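Local coordinates for protein chintase (Rhizomucor miehei, PDB 5YUQ) that hydrolyses the beta-1,4 glycosidic bonds of chitin, as a family 18 glycoside hydrolase with a tunnel-shaped active site, at residues Val9-Leu13 with Gly40-Gln45. Residues are numbered along the deposited sequence; the frame is centred on the assembly and turned at random.
Sequences VDWDL and GFTDSQ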
loop_
_atom_site.group_PDB
_atom_site.type_symbol
_atom_site.label_atom_id
_atom_site.label_comp_id
_atom_site.label_asym_id
_atom_site.label_seq_id
_atom_site.Cartn_x
_atom_site.Cartn_y
_atom_site.Cartn_z
ATOM N N VAL A 9 8.379 -0.956 8.449
ATOM C CA VAL A 9 8.082 -2.376 8.557
ATOM C C VAL A 9 8.900 -3.055 9.649
ATOM O O VAL A 9 10.090 -2.793 9.804
ATOM C CB VAL A 9 8.231 -3.111 7.192
ATOM C CG1 VAL A 9 7.269 -2.516 6.164
ATOM C CG2 VAL A 9 9.677 -3.055 6.674
ATOM N N ASP A 10 8.237 -3.918 10.409
ATOM C CA ASP A 10 8.838 -4.553 11.581
ATOM C C ASP A 10 10.109 -5.328 11.246
ATOM O O ASP A 10 11.047 -5.377 12.044
ATOM C CB ASP A 10 7.816 -5.482 12.230
ATOM C CG ASP A 10 8.286 -6.032 13.552
ATOM O OD1 ASP A 10 8.110 -5.335 14.583
ATOM O OD2 ASP A 10 8.816 -7.163 13.569
ATOM N N TRP A 11 10.139 -5.931 10.061
ATOM C CA TRP A 11 11.253 -6.785 9.661
ATOM C C TRP A 11 12.436 -6.020 9.070
ATOM O O TRP A 11 13.480 -6.608 8.789
ATOM C CB TRP A 11 10.758 -7.835 8.658
ATOM C CG TRP A 11 10.116 -7.247 7.429
ATOM C CD1 TRP A 11 10.735 -6.950 6.255
ATOM C CD2 TRP A 11 8.732 -6.899 7.253
ATOM N NE1 TRP A 11 9.826 -6.441 5.356
ATOM C CE2 TRP A 11 8.589 -6.397 5.946
ATOM C CE3 TRP A 11 7.601 -6.964 8.076
ATOM C CZ2 TRP A 11 7.360 -5.963 5.435
ATOM C CZ3 TRP A 11 6.377 -6.525 7.568
ATOM C CH2 TRP A 11 6.273 -6.029 6.265
ATOM N N ASP A 12 12.279 -4.716 8.878
ATOM C CA ASP A 12 13.340 -3.908 8.281
ATOM C C ASP A 12 13.097 -2.431 8.568
ATOM O O ASP A 12 12.783 -1.662 7.659
ATOM C CB ASP A 12 13.402 -4.161 6.770
ATOM C CG ASP A 12 14.705 -3.687 6.140
ATOM O OD1 ASP A 12 15.636 -3.285 6.870
ATOM O OD2 ASP A 12 14.798 -3.720 4.899
ATOM N N LEU A 13 13.256 -2.026 9.828
ATOM C CA LEU A 13 13.042 -0.631 10.195
ATOM C C LEU A 13 14.130 0.243 9.592
ATOM O O LEU A 13 15.261 -0.217 9.373
ATOM C CB LEU A 13 13.009 -0.453 11.716
ATOM C CG LEU A 13 11.779 -1.043 12.411
ATOM C CD1 LEU A 13 11.934 -0.982 13.925
ATOM C CD2 LEU A 13 10.502 -0.309 11.982
ATOM N N GLY A 40 3.117 -11.348 15.272
ATOM C CA GLY A 40 3.938 -11.040 14.117
ATOM C C GLY A 40 4.724 -9.742 14.132
ATOM O O GLY A 40 5.284 -9.356 13.103
ATOM N N PHE A 41 4.767 -9.064 15.278
ATOM C CA PHE A 41 5.599 -7.875 15.399
ATOM C C PHE A 41 6.483 -7.963 16.632
ATOM O O PHE A 41 6.273 -8.811 17.502
ATOM C CB PHE A 41 4.759 -6.597 15.416
ATOM C CG PHE A 41 3.916 -6.436 16.640
ATOM C CD1 PHE A 41 2.679 -7.061 16.739
ATOM C CD2 PHE A 41 4.355 -5.648 17.695
ATOM C CE1 PHE A 41 1.899 -6.902 17.876
ATOM C CE2 PHE A 41 3.582 -5.485 18.826
ATOM C CZ PHE A 41 2.353 -6.109 18.921
ATOM N N THR A 42 7.465 -7.077 16.695
ATOM C CA THR A 42 8.482 -7.127 17.733
ATOM C C THR A 42 8.169 -6.091 18.796
ATOM O O THR A 42 8.238 -4.888 18.540
ATOM C CB THR A 42 9.863 -6.874 17.116
ATOM O OG1 THR A 42 10.065 -7.787 16.026
ATOM C CG2 THR A 42 10.977 -7.073 18.147
ATOM N N ASP A 43 7.819 -6.579 19.984
ATOM C CA ASP A 43 7.470 -5.739 21.127
ATOM C C ASP A 43 8.435 -4.584 21.362
ATOM O O ASP A 43 8.021 -3.429 21.437
ATOM C CB ASP A 43 7.386 -6.597 22.394
ATOM C CG ASP A 43 7.158 -5.765 23.643
ATOM O OD1 ASP A 43 6.064 -5.177 23.775
ATOM O OD2 ASP A 43 8.073 -5.679 24.490
ATOM N N SER A 44 9.724 -4.895 21.469
ATOM C CA SER A 44 10.704 -3.879 21.831
ATOM C C SER A 44 10.876 -2.848 20.730
ATOM O O SER A 44 11.142 -1.681 21.004
ATOM C CB SER A 44 12.045 -4.526 22.157
ATOM O OG SER A 44 12.527 -5.289 21.061
ATOM N N GLN A 45 10.737 -3.279 19.478
ATOM C CA GLN A 45 10.838 -2.333 18.372
ATOM C C GLN A 45 9.677 -1.349 18.387
ATOM O O GLN A 45 9.882 -0.149 18.234
ATOM C CB GLN A 45 10.889 -3.065 17.028
ATOM C CG GLN A 45 12.198 -3.787 16.802
ATOM C CD GLN A 45 12.238 -4.533 15.487
ATOM O OE1 GLN A 45 13.161 -5.298 15.231
ATOM N NE2 GLN A 45 11.242 -4.311 14.643
HETATM O O HOH W 1 7.702 -8.681 11.294
#
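Asp10 reaches across to Thr42 and Gln45 with its carboxylate and its backbone carbonyl. Its CB points at the 40-45 segment, and CG, anti to the backbone N (chi1 -172°), comes within 3.4 Å of Thr42 N. Asp10 OD1 accepts the backbone N-H, 2.8 Å from Thr42 N, with the donor 34° out of the carboxylate plane; it also lies 3.7 Å from Phe41 CB and is bonded to Tyr27 OH. Asp10 OD2 offers its syn lone pair to Thr42 OG1 at 2.8 Å, and a water 3.0 Å from Asp10 OD2 and 3.1 Å from Gly40 O can donate to either. Aspartate suits this place because its two oxygens take the amide and hydroxyl of one residue together; threonine supplies that hydroxyl beside its own N-H. Thr42 stands at the N-cap position, though its side chain makes no capping bond.

Gln45, extended beyond CG, points its amide N-H at the turn: NE2 donates to Asp10 O at 2.8 Å, nearly straight at 170° and onto a lone pair in the carbonyl plane. Glutamine has the length for this and a second N-H for Tyr27 OH, while leucine offers its aliphatic part a methyl, Leu13 CD1 lying 3.9 Å from Gln45 CB.

At the surface of this TIM-barrel protein, the type I turn Val9-Asp12, begun on the last residue of strand 4-9, meets the start of helix 43-55, and Tyr27 of strand 24-32 joins them.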